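Local coordinates for protein KLLA0C04147p (PDB 5H2D) that binds ergosterol through its OSBP-related lipid-binding domain, the part present here, and probably transfers sterols between membranes, at residues A[103-106]-A[107-110]. Numbering follows the deposited sequence.
With ERG (ergosterol), chain B.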
loop_
_atom_site.group_PDB
_atom_site.type_symbol
_atom_site.label_atom_id
_atom_site.label_comp_id
_atom_site.label_asym_id
_atom_site.label_seq_id
_atom_site.Cartn_x
_atom_site.Cartn_y
_atom_site.Cartn_z
ATOM N N ALA A 103 1.891 1.429 14.628
ATOM C CA ALA A 103 3.193 1.824 14.104
ATOM C C ALA A 103 3.886 0.658 13.424
ATOM O O ALA A 103 4.453 0.803 12.336
ATOM C CB ALA A 103 4.075 2.365 15.228
ATOM N N ILE A 104 3.892 -0.500 14.079
ATOM C CA ILE A 104 4.579 -1.626 13.467
ATOM C C ILE A 104 3.840 -2.076 12.212
ATOM O O ILE A 104 4.474 -2.464 11.226
ATOM C CB ILE A 104 4.790 -2.742 14.504
ATOM C CG1 ILE A 104 5.800 -2.236 15.541
ATOM C CG2 ILE A 104 5.310 -4.008 13.836
ATOM C CD1 ILE A 104 5.918 -3.075 16.796
ATOM N N PHE A 105 2.507 -1.949 12.182
ATOM C CA PHE A 105 1.803 -2.137 10.912
ATOM C C PHE A 105 2.360 -1.232 9.811
ATOM O O PHE A 105 2.535 -1.675 8.667
ATOM C CB PHE A 105 0.303 -1.892 11.079
ATOM C CG PHE A 105 -0.432 -1.793 9.766
ATOM C CD1 PHE A 105 -0.754 -2.936 9.050
ATOM C CD2 PHE A 105 -0.790 -0.555 9.247
ATOM C CE1 PHE A 105 -1.422 -2.841 7.821
ATOM C CE2 PHE A 105 -1.466 -0.453 8.042
ATOM C CZ PHE A 105 -1.782 -1.595 7.324
ATOM N N THR A 106 2.611 0.047 10.113
ATOM C CA THR A 106 3.099 0.935 9.053
ATOM C C THR A 106 4.485 0.532 8.567
ATOM O O THR A 106 4.829 0.810 7.410
ATOM C CB THR A 106 3.120 2.411 9.497
ATOM O OG1 THR A 106 4.214 2.658 10.392
ATOM C CG2 THR A 106 1.797 2.815 10.162
ATOM N N VAL A 107 5.263 -0.150 9.407
ATOM C CA VAL A 107 6.599 -0.602 9.033
ATOM C C VAL A 107 6.550 -1.913 8.265
ATOM O O VAL A 107 7.430 -2.188 7.433
ATOM C CB VAL A 107 7.457 -0.735 10.306
ATOM C CG1 VAL A 107 8.794 -1.408 10.001
ATOM C CG2 VAL A 107 7.650 0.631 10.963
ATOM N N SER A 108 5.511 -2.716 8.501
ATOM C CA SER A 108 5.469 -4.095 8.032
ATOM C C SER A 108 5.397 -4.211 6.514
ATOM O O SER A 108 5.668 -5.288 5.988
ATOM C CB SER A 108 4.266 -4.807 8.650
ATOM O OG SER A 108 3.033 -4.296 8.155
ATOM N N SER A 109 5.009 -3.161 5.810
ATOM C CA SER A 109 4.799 -3.262 4.369
ATOM C C SER A 109 6.052 -2.976 3.549
ATOM O O SER A 109 5.972 -2.932 2.310
ATOM C CB SER A 109 3.673 -2.329 3.937
ATOM O OG SER A 109 3.783 -1.091 4.605
ATOM N N TYR A 110 7.216 -2.840 4.182
ATOM C CA TYR A 110 8.420 -2.547 3.414
ATOM C C TYR A 110 9.270 -3.772 3.106
ATOM O O TYR A 110 10.048 -3.738 2.145
ATOM C CB TYR A 110 9.234 -1.430 4.121
ATOM C CG TYR A 110 8.424 -0.186 3.904
ATOM C CD1 TYR A 110 8.449 0.459 2.671
ATOM C CD2 TYR A 110 7.495 0.230 4.847
ATOM C CE1 TYR A 110 7.633 1.517 2.410
ATOM C CE2 TYR A 110 6.664 1.296 4.591
ATOM C CZ TYR A 110 6.734 1.933 3.365
ATOM O OH TYR A 110 5.893 2.975 3.092
HETATM C C1 ERG B . 6.417 1.670 -1.329
HETATM C C2 ERG B . 5.238 1.327 -0.422
HETATM C C3 ERG B . 4.133 2.302 -0.732
HETATM C C4 ERG B . 3.721 2.189 -2.201
HETATM C C5 ERG B . 4.839 2.295 -3.095
HETATM C C6 ERG B . 4.645 2.866 -4.345
HETATM C C7 ERG B . 5.663 2.950 -5.309
HETATM C C8 ERG B . 6.938 2.440 -5.048
HETATM C C9 ERG B . 7.240 2.049 -3.710
HETATM C C10 ERG B . 6.050 1.609 -2.818
HETATM C C11 ERG B . 8.475 1.059 -3.586
HETATM C C12 ERG B . 9.609 1.384 -4.563
HETATM C C13 ERG B . 9.015 1.442 -5.985
HETATM C C14 ERG B . 8.040 2.641 -5.967
HETATM C C15 ERG B . 7.711 2.798 -7.437
HETATM C C16 ERG B . 9.055 2.493 -8.161
HETATM C C17 ERG B . 9.994 1.960 -7.045
HETATM C C18 ERG B . 8.364 0.110 -6.421
HETATM C C19 ERG B . 5.712 0.142 -3.206
HETATM C C20 ERG B . 11.003 0.965 -7.663
HETATM C C21 ERG B . 11.934 0.305 -6.653
HETATM C C22 ERG B . 11.836 1.775 -8.649
HETATM C C23 ERG B . 11.744 1.508 -10.118
HETATM C C24 ERG B . 12.563 2.356 -11.089
HETATM C C25 ERG B . 13.144 1.433 -12.169
HETATM C C26 ERG B . 14.067 0.415 -11.488
HETATM C C27 ERG B . 13.982 2.198 -13.207
HETATM C C28 ERG B . 11.614 3.379 -11.683
HETATM O O1 ERG B . 2.973 2.061 0.143
HETATM O O HOH W 1 1.451 -1.085 6.093
#
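Ser108 OG donates to Phe105 O over 2.7 Å, closing a side-chain-to-backbone bond in the last turn of helix 95-108, which is buried in the OSBP-related domain and leads into its ergosterol pocket. With chi1 at 68°, OG sits between the backbone N and the carbonyl carbon of its own residue, which turns it back along the helix. Ser108 N reaches the same acceptor from 72° out of the carbonyl plane, and on the same face as OG, so one oxygen is gripped twice by one residue. Two residues earlier, Ala103 O also takes two donors, but from different residues: Val107 N and Thr106 OG1. Val107 N comes in tilted from the carbonyl plane, at a C=O...N angle of 153°. Thr106 OG1 joins it from 2.7 Å. Val107 CG2 also packs against Ala103 O, making this the tight part of the contact; Ile228 and Ile239 on neighbouring strands meet Ala103 and Thr106.

The bonding is looser elsewhere in this turn: Val107 N and Ser108 N both reach Ile104 O, and both bonds are weak by angle. Phe105 O lies 4.1 Å from Ser109 N, too far for the next helical bond. A water instead links the two residues through the serine side chain, donating to Phe105 O and accepting from Ser109 OG, and it also lies above one face of the Phe105 ring, toward its rim.

Tyr110 ends the segment at the pocket. Its ring edge faces Thr106 O, while CE1 meets the sterol's A ring; Lys205, which touches Tyr110, hydrogen-bonds the ergosterol. With an alanine here, the sterol's A ring and Thr106 O would probably both lose their aromatic neighbour. Tyr110 CE1 lies 3.7 Å from ergosterol C2, and Tyr110 CE2 3.4 Å from Thr106 O.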